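Local coordinates for protein 4-hydroxythreonine-4-phosphate dehydrogenase (Legionella pneumophila subsp. pneumophila, PDB 6XMY) that probably catalyses the NAD(P)-dependent oxidation of 4-phosphooxy-L-threonine, using a divalent metal ion, in the biosynthesis of pyridoxine 5'-phosphate, at residues A163-H168 with A262-Y267. Numbering follows the deposited sequence.
Sequences ALVTTH and AYVAMY. With ZN (zinc ion), chain K.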
loop_
_atom_site.group_PDB
_atom_site.type_symbol
_atom_site.label_atom_id
_atom_site.label_comp_id
_atom_site.label_asym_id
_atom_site.label_seq_id
_atom_site.Cartn_x
_atom_site.Cartn_y
_atom_site.Cartn_z
ATOM N N ALA A 163 9.043 -0.521 -7.005
ATOM C CA ALA A 163 9.220 -1.302 -5.792
ATOM C C ALA A 163 10.420 -0.761 -5.033
ATOM O O ALA A 163 11.388 -0.288 -5.632
ATOM C CB ALA A 163 9.458 -2.774 -6.134
ATOM N N LEU A 164 10.361 -0.854 -3.711
ATOM C CA LEU A 164 11.389 -0.308 -2.838
ATOM C C LEU A 164 12.202 -1.425 -2.201
ATOM O O LEU A 164 11.644 -2.421 -1.726
ATOM C CB LEU A 164 10.752 0.552 -1.743
ATOM C CG LEU A 164 9.942 1.766 -2.210
ATOM C CD1 LEU A 164 9.359 2.483 -1.010
ATOM C CD2 LEU A 164 10.794 2.714 -3.075
ATOM N N VAL A 165 13.524 -1.249 -2.183
ATOM C CA VAL A 165 14.375 -2.165 -1.431
ATOM C C VAL A 165 14.234 -1.908 0.059
ATOM O O VAL A 165 14.222 -2.845 0.867
ATOM C CB VAL A 165 15.840 -2.079 -1.897
ATOM C CG1 VAL A 165 16.733 -2.971 -1.023
ATOM C CG2 VAL A 165 15.959 -2.445 -3.383
ATOM N N THR A 166 14.171 -0.633 0.447
ATOM C CA THR A 166 13.917 -0.222 1.817
ATOM C C THR A 166 12.741 0.746 1.840
ATOM O O THR A 166 12.512 1.488 0.882
ATOM C CB THR A 166 15.150 0.439 2.472
ATOM O OG1 THR A 166 15.467 1.685 1.825
ATOM C CG2 THR A 166 16.343 -0.508 2.419
ATOM N N THR A 167 11.983 0.727 2.947
ATOM C CA THR A 167 10.736 1.476 3.027
ATOM C C THR A 167 10.906 2.624 4.008
ATOM O O THR A 167 11.552 3.638 3.673
ATOM C CB THR A 167 9.564 0.556 3.399
ATOM O OG1 THR A 167 9.799 -0.008 4.696
ATOM C CG2 THR A 167 9.402 -0.551 2.381
ATOM N N HIS A 168 10.359 2.537 5.207
ATOM C CA HIS A 168 10.332 3.673 6.114
ATOM C C HIS A 168 11.522 3.541 7.063
ATOM O O HIS A 168 11.433 2.945 8.138
ATOM C CB HIS A 168 8.957 3.804 6.770
ATOM C CG HIS A 168 7.885 4.241 5.806
ATOM N ND1 HIS A 168 6.829 3.436 5.439
ATOM C CD2 HIS A 168 7.733 5.394 5.108
ATOM C CE1 HIS A 168 6.072 4.072 4.565
ATOM N NE2 HIS A 168 6.592 5.269 4.354
ATOM N N ALA A 262 8.910 -2.923 -14.308
ATOM C CA ALA A 262 8.933 -2.316 -12.987
ATOM C C ALA A 262 10.308 -1.730 -12.746
ATOM O O ALA A 262 11.315 -2.238 -13.251
ATOM C CB ALA A 262 8.615 -3.330 -11.882
ATOM N N TYR A 263 10.325 -0.657 -11.966
ATOM C CA TYR A 263 11.544 -0.077 -11.435
ATOM C C TYR A 263 11.742 -0.532 -9.999
ATOM O O TYR A 263 10.780 -0.792 -9.271
ATOM C CB TYR A 263 11.461 1.450 -11.438
ATOM C CG TYR A 263 11.306 2.054 -12.805
ATOM C CD1 TYR A 263 12.401 2.182 -13.658
ATOM C CD2 TYR A 263 10.074 2.515 -13.243
ATOM C CE1 TYR A 263 12.267 2.734 -14.912
ATOM C CE2 TYR A 263 9.927 3.073 -14.495
ATOM C CZ TYR A 263 11.029 3.189 -15.325
ATOM O OH TYR A 263 10.894 3.753 -16.572
ATOM N N VAL A 264 13.000 -0.607 -9.593
ATOM C CA VAL A 264 13.375 -0.832 -8.207
ATOM C C VAL A 264 14.186 0.371 -7.747
ATOM O O VAL A 264 15.221 0.698 -8.343
ATOM C CB VAL A 264 14.164 -2.137 -8.037
ATOM C CG1 VAL A 264 14.673 -2.266 -6.624
ATOM C CG2 VAL A 264 13.298 -3.324 -8.406
ATOM N N ALA A 265 13.708 1.039 -6.709
ATOM C CA ALA A 265 14.457 2.100 -6.060
ATOM C C ALA A 265 15.023 1.580 -4.746
ATOM O O ALA A 265 14.426 0.723 -4.087
ATOM C CB ALA A 265 13.579 3.330 -5.814
ATOM N N MET A 266 16.196 2.097 -4.377
ATOM C CA MET A 266 16.873 1.629 -3.174
ATOM C C MET A 266 16.212 2.142 -1.903
ATOM O O MET A 266 16.302 1.479 -0.860
ATOM C CB MET A 266 18.350 2.013 -3.218
ATOM C CG MET A 266 19.122 1.198 -4.239
ATOM S SD MET A 266 19.305 -0.543 -3.771
ATOM C CE MET A 266 19.137 -1.368 -5.361
ATOM N N TYR A 267 15.543 3.296 -1.964
ATOM C CA TYR A 267 14.975 3.895 -0.767
ATOM C C TYR A 267 13.793 4.789 -1.124
ATOM O O TYR A 267 13.590 5.181 -2.278
ATOM C CB TYR A 267 16.043 4.635 0.066
ATOM C CG TYR A 267 16.761 5.728 -0.696
ATOM C CD1 TYR A 267 17.858 5.440 -1.510
ATOM C CD2 TYR A 267 16.331 7.047 -0.615
ATOM C CE1 TYR A 267 18.514 6.440 -2.218
ATOM C CE2 TYR A 267 16.974 8.047 -1.311
ATOM C CZ TYR A 267 18.056 7.746 -2.112
ATOM O OH TYR A 267 18.663 8.765 -2.802
HETATM ZN ZN ZN K . 5.772 6.720 2.775
HETATM O O HOH W 1 3.939 5.849 3.728
HETATM O O HOH W 2 5.313 5.291 1.674
#
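V165 and V264 meet methyl to methyl, CG2 of V165 lying 3.5 Å from CG1 of V264, tighter than ordinary van der Waals contact. The same V165 CG2, set anti to its own carbonyl carbon, also takes SD of M266 at 3.9 Å, because the bent methionine chain folds back beside it. On the other face of the paired strands the touch is looser: CD2 of L164 comes to 4.0 Å from CB of A265.

Beneath these side chains runs a parallel ladder. A163 N bonds to Y263 O nearly straight, with an N-H...O angle of 172°, A163 O receives A265 N, and V165 N continues to A265 O at 2.9 Å. Past A265 the next acceptor is M266 O. T166 OG1 donates to it at 2.8 Å, in the carbonyl plane and on a lone pair, while T166 N adds a weak bond of 3.3 Å to the same oxygen. The hydroxyl gets there by standing between its backbone N and carbonyl carbon (chi1 66°), which also brings it alongside CB of Y267.

Strand 152-156 lies next to 161-164 and strand 204-208 next to 262-265, each joined by backbone hydrogen bonds, and L190 of helix 180-197 covers A163 and V264 while L182 covers V165. M266 N is held by Q270 OE1, and Y267 is the N-cap residue of helix 268-279.

Both segments leave their strands on the side of the metal: H168 binds the zinc ion through NE2 at 2.3 Å, H268, in the first turn of that helix, binds it too, and two waters are further ligands. The M266 carbonyl, held by the T166 hydroxyl and weakly by its N, joins the two strand exits two residues before H168 and H268, which probably helps to place both zinc ligands.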